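Local structure of VirX1 (Cyanophage Syn10, 6QGM) at residues B[405-410]-B[415-420]; B[80-85]-B[89-94]; B[242-247]-B[398-403]. The protein is a viral halogenase of the tryptophan halogenase family that iodinates diverse substrates, probably with the help of a reduced flavin. All coordinates share one frame; numbering follows the deposited sequence.

Interaction 1. Residues B[405-410]-B[415-420]; sequences MHYAYS and TPYWKW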
loop_
_atom_site.group_PDB
_atom_site.type_symbol
_atom_site.label_atom_id
_atom_site.label_comp_id
_atom_site.label_asym_id
_atom_site.label_seq_id
_atom_site.Cartn_x
_atom_site.Cartn_y
_atom_site.Cartn_z
ATOM N N MET B 405 1.207 15.863 15.376
ATOM C CA MET B 405 1.168 16.827 14.248
ATOM C C MET B 405 0.742 18.219 14.731
ATOM O O MET B 405 1.186 19.198 14.119
ATOM C CB MET B 405 0.223 16.342 13.148
ATOM C CG MET B 405 0.815 15.243 12.300
ATOM S SD MET B 405 -0.165 14.842 10.855
ATOM C CE MET B 405 0.821 13.537 10.126
ATOM N N HIS B 406 -0.064 18.305 15.794
ATOM C CA HIS B 406 -0.509 19.586 16.420
ATOM C C HIS B 406 0.696 20.399 16.907
ATOM O O HIS B 406 0.618 21.641 16.885
ATOM C CB HIS B 406 -1.450 19.343 17.608
ATOM C CG HIS B 406 -2.760 18.724 17.252
ATOM N ND1 HIS B 406 -2.857 17.515 16.605
ATOM C CD2 HIS B 406 -4.023 19.118 17.489
ATOM C CE1 HIS B 406 -4.129 17.206 16.429
ATOM N NE2 HIS B 406 -4.861 18.175 16.968
ATOM N N TYR B 407 1.744 19.716 17.368
ATOM C CA TYR B 407 2.992 20.326 17.887
ATOM C C TYR B 407 3.943 20.592 16.717
ATOM O O TYR B 407 4.474 21.702 16.599
ATOM C CB TYR B 407 3.657 19.408 18.922
ATOM C CG TYR B 407 2.872 19.170 20.189
ATOM C CD1 TYR B 407 2.853 20.112 21.195
ATOM C CD2 TYR B 407 2.181 17.988 20.395
ATOM C CE1 TYR B 407 2.149 19.910 22.371
ATOM C CE2 TYR B 407 1.465 17.762 21.555
ATOM C CZ TYR B 407 1.449 18.729 22.550
ATOM O OH TYR B 407 0.757 18.522 23.712
ATOM N N ALA B 408 4.131 19.578 15.875
ATOM C CA ALA B 408 5.194 19.499 14.852
ATOM C C ALA B 408 5.140 20.705 13.907
ATOM O O ALA B 408 6.220 21.180 13.491
ATOM C CB ALA B 408 5.042 18.210 14.084
ATOM N N TYR B 409 3.927 21.165 13.578
ATOM C CA TYR B 409 3.663 22.177 12.525
ATOM C C TYR B 409 3.437 23.564 13.130
ATOM O O TYR B 409 3.236 24.494 12.353
ATOM C CB TYR B 409 2.495 21.707 11.662
ATOM C CG TYR B 409 2.866 20.560 10.766
ATOM C CD1 TYR B 409 3.666 20.773 9.656
ATOM C CD2 TYR B 409 2.454 19.265 11.036
ATOM C CE1 TYR B 409 4.014 19.740 8.801
ATOM C CE2 TYR B 409 2.821 18.211 10.217
ATOM C CZ TYR B 409 3.615 18.455 9.104
ATOM O OH TYR B 409 4.015 17.425 8.314
ATOM N N SER B 410 3.493 23.704 14.459
ATOM C CA SER B 410 3.353 25.014 15.142
ATOM C C SER B 410 4.453 25.962 14.662
ATOM O O SER B 410 5.524 25.470 14.224
ATOM C CB SER B 410 3.380 24.876 16.628
ATOM O OG SER B 410 3.377 26.156 17.243
ATOM N N THR B 415 9.899 29.141 23.537
ATOM C CA THR B 415 10.472 28.445 24.711
ATOM C C THR B 415 11.267 27.243 24.229
ATOM O O THR B 415 11.124 26.823 23.076
ATOM C CB THR B 415 9.383 28.009 25.688
ATOM O OG1 THR B 415 8.589 27.000 25.076
ATOM C CG2 THR B 415 8.486 29.149 26.108
ATOM N N PRO B 416 12.150 26.674 25.070
ATOM C CA PRO B 416 12.889 25.475 24.700
ATOM C C PRO B 416 11.945 24.315 24.369
ATOM O O PRO B 416 12.281 23.538 23.485
ATOM C CB PRO B 416 13.771 25.186 25.925
ATOM C CG PRO B 416 13.904 26.534 26.595
ATOM C CD PRO B 416 12.576 27.211 26.365
ATOM N N TYR B 417 10.792 24.239 25.039
ATOM C CA TYR B 417 9.768 23.191 24.790
ATOM C C TYR B 417 9.303 23.263 23.341
ATOM O O TYR B 417 9.308 22.223 22.660
ATOM C CB TYR B 417 8.594 23.320 25.758
ATOM C CG TYR B 417 7.460 22.369 25.494
ATOM C CD1 TYR B 417 7.456 21.082 25.989
ATOM C CD2 TYR B 417 6.361 22.774 24.758
ATOM C CE1 TYR B 417 6.406 20.211 25.739
ATOM C CE2 TYR B 417 5.292 21.927 24.510
ATOM C CZ TYR B 417 5.316 20.636 25.001
ATOM O OH TYR B 417 4.274 19.793 24.749
ATOM N N TRP B 418 8.929 24.461 22.883
ATOM C CA TRP B 418 8.362 24.682 21.527
ATOM C C TRP B 418 9.480 24.627 20.486
ATOM O O TRP B 418 9.216 24.125 19.380
ATOM C CB TRP B 418 7.553 25.989 21.479
ATOM C CG TRP B 418 6.210 25.833 22.118
ATOM C CD1 TRP B 418 5.797 26.325 23.318
ATOM C CD2 TRP B 418 5.121 25.047 21.605
ATOM N NE1 TRP B 418 4.518 25.923 23.580
ATOM C CE2 TRP B 418 4.077 25.136 22.550
ATOM C CE3 TRP B 418 4.922 24.301 20.437
ATOM C CZ2 TRP B 418 2.857 24.491 22.359
ATOM C CZ3 TRP B 418 3.723 23.663 20.258
ATOM C CH2 TRP B 418 2.698 23.778 21.191
ATOM N N LYS B 419 10.693 25.079 20.833
ATOM C CA LYS B 419 11.873 24.928 19.941
ATOM C C LYS B 419 12.086 23.428 19.699
ATOM O O LYS B 419 12.325 23.060 18.536
ATOM C CB LYS B 419 13.096 25.659 20.485
ATOM C CG LYS B 419 13.978 26.254 19.392
ATOM C CD LYS B 419 15.290 26.818 19.879
ATOM C CE LYS B 419 16.451 26.597 18.914
ATOM N NZ LYS B 419 17.741 26.376 19.622
ATOM N N TRP B 420 11.924 22.587 20.730
ATOM C CA TRP B 420 12.094 21.115 20.587
ATOM C C TRP B 420 11.013 20.547 19.663
ATOM O O TRP B 420 11.355 19.741 18.772
ATOM C CB TRP B 420 12.075 20.361 21.915
ATOM C CG TRP B 420 12.300 18.888 21.713
ATOM C CD1 TRP B 420 13.500 18.261 21.526
ATOM C CD2 TRP B 420 11.297 17.864 21.600
ATOM N NE1 TRP B 420 13.317 16.925 21.304
ATOM C CE2 TRP B 420 11.973 16.648 21.363
ATOM C CE3 TRP B 420 9.896 17.855 21.652
ATOM C CZ2 TRP B 420 11.294 15.438 21.201
ATOM C CZ3 TRP B 420 9.227 16.652 21.500
ATOM C CH2 TRP B 420 9.920 15.461 21.275
#

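Interaction 2. Residues B[80-85]-B[89-94]; sequences RFTNFR and GEVFEY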
loop_
_atom_site.group_PDB
_atom_site.type_symbol
_atom_site.label_atom_id
_atom_site.label_comp_id
_atom_site.label_asym_id
_atom_site.label_seq_id
_atom_site.Cartn_x
_atom_site.Cartn_y
_atom_site.Cartn_z
ATOM N N ARG B 80 -11.385 23.562 20.183
ATOM C CA ARG B 80 -10.830 24.907 19.902
ATOM C C ARG B 80 -9.354 24.912 20.313
ATOM O O ARG B 80 -9.041 24.405 21.397
ATOM C CB ARG B 80 -11.648 25.950 20.662
ATOM C CG ARG B 80 -11.015 27.327 20.695
ATOM C CD ARG B 80 -11.991 28.344 21.226
ATOM N NE ARG B 80 -13.137 28.406 20.335
ATOM C CZ ARG B 80 -14.356 28.790 20.680
ATOM N NH1 ARG B 80 -14.613 29.173 21.912
ATOM N NH2 ARG B 80 -15.323 28.794 19.782
ATOM N N PHE B 81 -8.485 25.465 19.468
ATOM C CA PHE B 81 -7.025 25.599 19.715
ATOM C C PHE B 81 -6.678 27.083 19.812
ATOM O O PHE B 81 -6.534 27.764 18.777
ATOM C CB PHE B 81 -6.233 24.870 18.627
ATOM C CG PHE B 81 -6.497 23.384 18.600
ATOM C CD1 PHE B 81 -5.917 22.539 19.538
ATOM C CD2 PHE B 81 -7.354 22.827 17.658
ATOM C CE1 PHE B 81 -6.176 21.175 19.518
ATOM C CE2 PHE B 81 -7.604 21.462 17.634
ATOM C CZ PHE B 81 -7.020 20.638 18.567
ATOM N N THR B 82 -6.571 27.560 21.050
ATOM C CA THR B 82 -6.055 28.905 21.403
ATOM C C THR B 82 -4.546 28.796 21.641
ATOM O O THR B 82 -4.120 27.838 22.301
ATOM C CB THR B 82 -6.798 29.484 22.612
ATOM O OG1 THR B 82 -8.206 29.421 22.327
ATOM C CG2 THR B 82 -6.367 30.894 22.955
ATOM N N ASN B 83 -3.782 29.718 21.054
ATOM C CA ASN B 83 -2.354 30.010 21.366
ATOM C C ASN B 83 -1.405 28.968 20.745
ATOM O O ASN B 83 -0.232 29.014 21.076
ATOM C CB ASN B 83 -2.149 30.120 22.882
ATOM C CG ASN B 83 -1.161 31.192 23.276
ATOM O OD1 ASN B 83 -1.167 32.275 22.717
ATOM N ND2 ASN B 83 -0.319 30.917 24.252
ATOM N N PHE B 84 -1.868 28.121 19.822
ATOM C CA PHE B 84 -1.120 26.940 19.319
ATOM C C PHE B 84 -0.278 27.259 18.080
ATOM O O PHE B 84 0.762 26.594 17.900
ATOM C CB PHE B 84 -2.053 25.776 18.993
ATOM C CG PHE B 84 -2.003 24.663 20.010
ATOM C CD1 PHE B 84 -2.840 24.680 21.115
ATOM C CD2 PHE B 84 -1.117 23.606 19.858
ATOM C CE1 PHE B 84 -2.785 23.665 22.052
ATOM C CE2 PHE B 84 -1.069 22.587 20.792
ATOM C CZ PHE B 84 -1.896 22.623 21.898
ATOM N N ARG B 85 -0.702 28.183 17.226
ATOM C CA ARG B 85 0.011 28.463 15.950
ATOM C C ARG B 85 1.269 29.270 16.246
ATOM O O ARG B 85 2.359 28.841 15.819
ATOM C CB ARG B 85 -0.848 29.226 14.939
ATOM C CG ARG B 85 -0.122 29.468 13.619
ATOM C CD ARG B 85 -0.936 30.117 12.509
ATOM N NE ARG B 85 -1.384 31.475 12.853
ATOM C CZ ARG B 85 -2.634 31.824 13.105
ATOM N NH1 ARG B 85 -3.596 30.931 13.044
ATOM N NH2 ARG B 85 -2.919 33.073 13.405
ATOM N N GLY B 89 -2.636 34.264 21.188
ATOM C CA GLY B 89 -4.085 34.193 21.458
ATOM C C GLY B 89 -4.904 33.837 20.226
ATOM O O GLY B 89 -6.146 33.803 20.342
ATOM N N GLU B 90 -4.269 33.595 19.074
ATOM C CA GLU B 90 -4.951 33.172 17.823
ATOM C C GLU B 90 -5.680 31.848 18.074
ATOM O O GLU B 90 -5.167 31.011 18.857
ATOM C CB GLU B 90 -3.966 33.032 16.654
ATOM C CG GLU B 90 -3.011 31.851 16.778
ATOM C CD GLU B 90 -1.884 32.009 17.783
ATOM O OE1 GLU B 90 -1.476 33.170 18.065
ATOM O OE2 GLU B 90 -1.402 30.970 18.272
ATOM N N VAL B 91 -6.810 31.661 17.387
ATOM C CA VAL B 91 -7.758 30.532 17.606
ATOM C C VAL B 91 -8.064 29.861 16.267
ATOM O O VAL B 91 -8.163 30.551 15.261
ATOM C CB VAL B 91 -9.048 31.028 18.280
ATOM C CG1 VAL B 91 -9.975 29.870 18.600
ATOM C CG2 VAL B 91 -8.757 31.841 19.525
ATOM N N PHE B 92 -8.204 28.545 16.282
ATOM C CA PHE B 92 -8.755 27.766 15.157
ATOM C C PHE B 92 -9.530 26.585 15.729
ATOM O O PHE B 92 -9.304 26.222 16.894
ATOM C CB PHE B 92 -7.656 27.398 14.165
ATOM C CG PHE B 92 -6.559 26.498 14.669
ATOM C CD1 PHE B 92 -6.662 25.118 14.559
ATOM C CD2 PHE B 92 -5.384 27.026 15.169
ATOM C CE1 PHE B 92 -5.629 24.286 14.980
ATOM C CE2 PHE B 92 -4.357 26.195 15.590
ATOM C CZ PHE B 92 -4.487 24.829 15.507
ATOM N N GLU B 93 -10.460 26.046 14.940
ATOM C CA GLU B 93 -11.345 24.948 15.381
ATOM C C GLU B 93 -11.017 23.688 14.579
ATOM O O GLU B 93 -10.551 23.796 13.417
ATOM C CB GLU B 93 -12.803 25.354 15.211
ATOM C CG GLU B 93 -13.121 26.745 15.737
ATOM C CD GLU B 93 -13.595 26.858 17.179
ATOM O OE1 GLU B 93 -13.882 25.803 17.816
ATOM O OE2 GLU B 93 -13.685 28.014 17.667
ATOM N N TYR B 94 -11.207 22.542 15.230
ATOM C CA TYR B 94 -11.509 21.230 14.606
ATOM C C TYR B 94 -12.951 20.910 14.977
ATOM O O TYR B 94 -13.200 20.324 16.025
ATOM C CB TYR B 94 -10.522 20.158 15.078
ATOM C CG TYR B 94 -10.698 18.801 14.453
ATOM C CD1 TYR B 94 -11.385 18.657 13.257
ATOM C CD2 TYR B 94 -10.180 17.654 15.044
ATOM C CE1 TYR B 94 -11.538 17.416 12.657
ATOM C CE2 TYR B 94 -10.319 16.409 14.453
ATOM C CZ TYR B 94 -11.009 16.290 13.260
ATOM O OH TYR B 94 -11.170 15.084 12.643
#

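Interaction 3. Residues B[242-247]-B[398-403]; sequences SPFSKK and SFSDFV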
loop_
_atom_site.group_PDB
_atom_site.type_symbol
_atom_site.label_atom_id
_atom_site.label_comp_id
_atom_site.label_asym_id
_atom_site.label_seq_id
_atom_site.Cartn_x
_atom_site.Cartn_y
_atom_site.Cartn_z
ATOM N N SER B 242 5.262 0.607 26.029
ATOM C CA SER B 242 5.929 1.484 25.024
ATOM C C SER B 242 5.508 2.931 25.255
ATOM O O SER B 242 4.366 3.282 24.974
ATOM C CB SER B 242 5.605 1.084 23.604
ATOM O OG SER B 242 5.956 -0.261 23.344
ATOM N N PRO B 243 6.400 3.824 25.738
ATOM C CA PRO B 243 6.065 5.244 25.883
ATOM C C PRO B 243 6.051 5.942 24.509
ATOM O O PRO B 243 6.653 5.411 23.605
ATOM C CB PRO B 243 7.182 5.771 26.798
ATOM C CG PRO B 243 8.363 4.913 26.434
ATOM C CD PRO B 243 7.782 3.536 26.152
ATOM N N PHE B 244 5.373 7.090 24.390
ATOM C CA PHE B 244 5.298 7.906 23.150
ATOM C C PHE B 244 6.330 9.053 23.163
ATOM O O PHE B 244 6.204 9.965 22.299
ATOM C CB PHE B 244 3.899 8.506 22.973
ATOM C CG PHE B 244 2.780 7.528 22.699
ATOM C CD1 PHE B 244 2.954 6.495 21.793
ATOM C CD2 PHE B 244 1.542 7.666 23.315
ATOM C CE1 PHE B 244 1.926 5.604 21.534
ATOM C CE2 PHE B 244 0.518 6.773 23.052
ATOM C CZ PHE B 244 0.714 5.743 22.164
ATOM N N SER B 245 7.308 9.016 24.085
ATOM C CA SER B 245 8.225 10.146 24.422
ATOM C C SER B 245 9.091 10.562 23.223
ATOM O O SER B 245 9.660 11.676 23.268
ATOM C CB SER B 245 9.080 9.855 25.631
ATOM O OG SER B 245 9.463 8.500 25.661
ATOM N N LYS B 246 9.182 9.721 22.191
ATOM C CA LYS B 246 9.935 10.039 20.954
ATOM C C LYS B 246 9.196 11.069 20.092
ATOM O O LYS B 246 9.912 11.747 19.343
ATOM C CB LYS B 246 10.278 8.742 20.215
ATOM C CG LYS B 246 11.672 8.211 20.554
ATOM C CD LYS B 246 11.820 6.733 20.916
ATOM C CE LYS B 246 12.997 6.567 21.851
ATOM N NZ LYS B 246 13.478 5.165 21.871
ATOM N N LYS B 247 7.867 11.219 20.200
ATOM C CA LYS B 247 7.102 12.239 19.406
ATOM C C LYS B 247 6.246 13.157 20.301
ATOM O O LYS B 247 5.880 14.285 19.838
ATOM C CB LYS B 247 6.229 11.570 18.339
ATOM C CG LYS B 247 5.307 10.479 18.861
ATOM C CD LYS B 247 4.692 9.667 17.772
ATOM C CE LYS B 247 3.602 8.786 18.308
ATOM N NZ LYS B 247 3.034 7.955 17.228
ATOM N N SER B 398 -2.074 5.594 15.320
ATOM C CA SER B 398 -2.697 6.603 14.428
ATOM C C SER B 398 -2.930 7.892 15.206
ATOM O O SER B 398 -2.424 8.954 14.790
ATOM C CB SER B 398 -3.975 6.091 13.834
ATOM O OG SER B 398 -3.723 4.965 13.014
ATOM N N PHE B 399 -3.658 7.800 16.320
ATOM C CA PHE B 399 -4.114 8.976 17.096
ATOM C C PHE B 399 -2.911 9.685 17.712
ATOM O O PHE B 399 -2.948 10.922 17.755
ATOM C CB PHE B 399 -5.175 8.574 18.124
ATOM C CG PHE B 399 -6.582 8.704 17.618
ATOM C CD1 PHE B 399 -7.189 9.954 17.581
ATOM C CD2 PHE B 399 -7.270 7.609 17.113
ATOM C CE1 PHE B 399 -8.463 10.107 17.057
ATOM C CE2 PHE B 399 -8.546 7.765 16.594
ATOM C CZ PHE B 399 -9.141 9.008 16.586
ATOM N N SER B 400 -1.893 8.949 18.171
ATOM C CA SER B 400 -0.681 9.539 18.805
ATOM C C SER B 400 0.108 10.344 17.758
ATOM O O SER B 400 0.576 11.448 18.111
ATOM C CB SER B 400 0.168 8.491 19.505
ATOM O OG SER B 400 0.647 7.520 18.590
ATOM N N ASP B 401 0.219 9.840 16.518
ATOM C CA ASP B 401 0.805 10.584 15.364
ATOM C C ASP B 401 -0.006 11.852 15.071
ATOM O O ASP B 401 0.607 12.915 14.854
ATOM C CB ASP B 401 0.875 9.723 14.097
ATOM C CG ASP B 401 2.141 8.900 13.972
ATOM O OD1 ASP B 401 3.122 9.233 14.646
ATOM O OD2 ASP B 401 2.127 7.928 13.224
ATOM N N PHE B 402 -1.332 11.747 15.037
ATOM C CA PHE B 402 -2.235 12.892 14.755
ATOM C C PHE B 402 -2.005 13.982 15.807
ATOM O O PHE B 402 -1.840 15.169 15.451
ATOM C CB PHE B 402 -3.693 12.428 14.698
ATOM C CG PHE B 402 -4.685 13.537 14.446
ATOM C CD1 PHE B 402 -4.436 14.560 13.540
ATOM C CD2 PHE B 402 -5.899 13.538 15.105
ATOM C CE1 PHE B 402 -5.372 15.570 13.332
ATOM C CE2 PHE B 402 -6.830 14.548 14.905
ATOM C CZ PHE B 402 -6.566 15.565 14.027
ATOM N N VAL B 403 -1.964 13.588 17.080
ATOM C CA VAL B 403 -1.743 14.519 18.227
ATOM C C VAL B 403 -0.351 15.152 18.059
ATOM O O VAL B 403 -0.251 16.366 18.222
ATOM C CB VAL B 403 -1.925 13.791 19.577
ATOM C CG1 VAL B 403 -1.421 14.593 20.755
ATOM C CG2 VAL B 403 -3.372 13.417 19.794
#

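Interaction 1. Residues B[405-410]-B[415-420]
Tyr417 and Trp418 of 415-420 reach Tyr407 and Ser410 of 405-410 through their side chains, with no hydrogen bond between the segments and 183 Å² buried in total. The second segment starts at Thr415, the N-cap of the helix that follows: its OG1 accepts a weak bond from Trp418 N at 3.4 Å and is also hydrogen-bonded to Lys277 O. Tyr417 comes next. Its CG is anti to the backbone N (chi1 175°), which carries the ring out toward Tyr407, and its OH lies 3.2 Å from Tyr407 CE1, an atom near the plane of the Tyr417 ring at its edge. The two phenol oxygens, Tyr417 OH and Tyr407 OH, stay 3.9 Å apart and have separate partners, Asn250 OD1 for the first and Glu352 OE2 for the second.

Both segments belong to a helix-loop-helix connection in which helix 382-408 ends, a short loop follows, and helix 416-424 begins. At this corner Ser410 O and Tyr409 O bond to Tyr379 and Arg376 of the second subunit.

Trp418 reaches both Tyr407 and Ser410 with the outer atoms of its six-membered ring. The CH2 atom is 3.7 Å from Tyr407 CD1, with the planes 36° apart and the ring centroids 5.7 Å, too oblique for a stack. Trp418 CZ3 packs 3.8 Å from Ser410 CB, while Ser410 OG bonds to Phe84 O. The indole NE1 is hydrogen-bonded to Met276 O, which would restrain the rotation of the ring.

Interaction 2. Residues B[80-85]-B[89-94]
Phe81 and Phe92 form the apolar centre. Phe81 CB sits over the face of the Phe92 ring, 3.7 Å from its centroid, a CH-pi contact. The rings themselves, 30° apart in plane, are offset, with little of one above the other. CG of Phe92 lies between its backbone N and carbonyl carbon (chi1 64°), which turns the ring toward Phe81; Phe84 CB touches Phe92 CE2, 4.1 Å away.

Phe81 and Phe92 are a hydrogen-bonded pair of an antiparallel beta hairpin, with Phe81 N to Phe92 O at 2.8 Å and Phe92 N to Phe81 O at 3.1 Å. Toward the turn, Asn83 N donates to Glu90 O at 2.9 Å and Gly89 N to Asn83 OD1, also at 2.9 Å. The Glu90 carboxylate turns to the loop amides of Glu86, Gly87 and Lys88, while the Arg85 guanidinium lies with one face over Glu90 CG and bonds to Gly468 O.

On the opposite sheet face from the phenylalanines, Glu93 OE1 is hydrogen-bonded to Ser78 OG. Arg80 NE and NH2 both reach Glu93 OE2, each at 2.8 Å, and the guanidinium and carboxylate planes stand 85° apart. Two donors on one oxygen imply that negative charge is probably concentrated there.

Interaction 3. Residues B[242-247]-B[398-403]
Ser400 presses CB and OG over one face of the Phe244 ring while the same hydroxyl receives Lys247. Its CB stands 3.8 Å from the ring centroid, almost on the ring normal, so this is a CH-pi contact centred on the face; the nearest ring atom to Ser400 OG is Phe244 CE1 at 3.7 Å.

Lys247 supplies the polar half. Its CG is placed between the backbone N and the carbonyl carbon (chi1 53°), and beyond CG the chain runs fully extended, so the aliphatic part is projected straight at the helix. Lys247 CE passes 3.6 Å from Ser400 CB, and NZ then donates to Ser400 OG at 2.8 Å and to Asp401 OD1 at 2.9 Å. The second bond is a salt bridge, but NZ approaches from above the carboxylate, 70° out of its plane, and Asp401 OD2 remains 4.1 Å from NZ.

Segment 242-247 leaves an outer strand of a small three-stranded antiparallel sheet and closes a type I beta turn, with Lys247 N bonded to Phe244 O at 3.0 Å. That turn brings the aromatic ring and the ammonium group onto neighbouring parts of helix 382-408, so a loop is pinned to a helix about 150 residues later in the chain.

The Ser400 hydroxyl likewise lies between its backbone N and carbonyl carbon (chi1 62°), which returns OG to the helix backbone at Ile396 O and Asp397 O as well as offering it to Lys247. Asp401 OD1 has a second donor, Trp442 NE1, from helix 441-451.

How the interactions relate
Along the chain, interaction 2 comes first, and interaction 3 closes just before interaction 1 opens. Helix 382-408 is shared by interactions 1 and 3, whose centres are about 14 Å apart; 398-403 lies on its body and 405-410 includes its C-terminal residues. Interaction 2, also about 14 Å from interaction 1 centre to centre, is an edge hairpin of the seven-stranded mixed sheet. It is tied to the helix end where Ser410 OG probably hydrogen-bonds to Arg85 O (3.2 Å) and where Phe81 packs on His406. Interactions 2 and 3 are about 21 Å apart, centre to centre, yet Tyr94 touches Phe402. One helix therefore links the sheet edge, the helical corner and a distant loop.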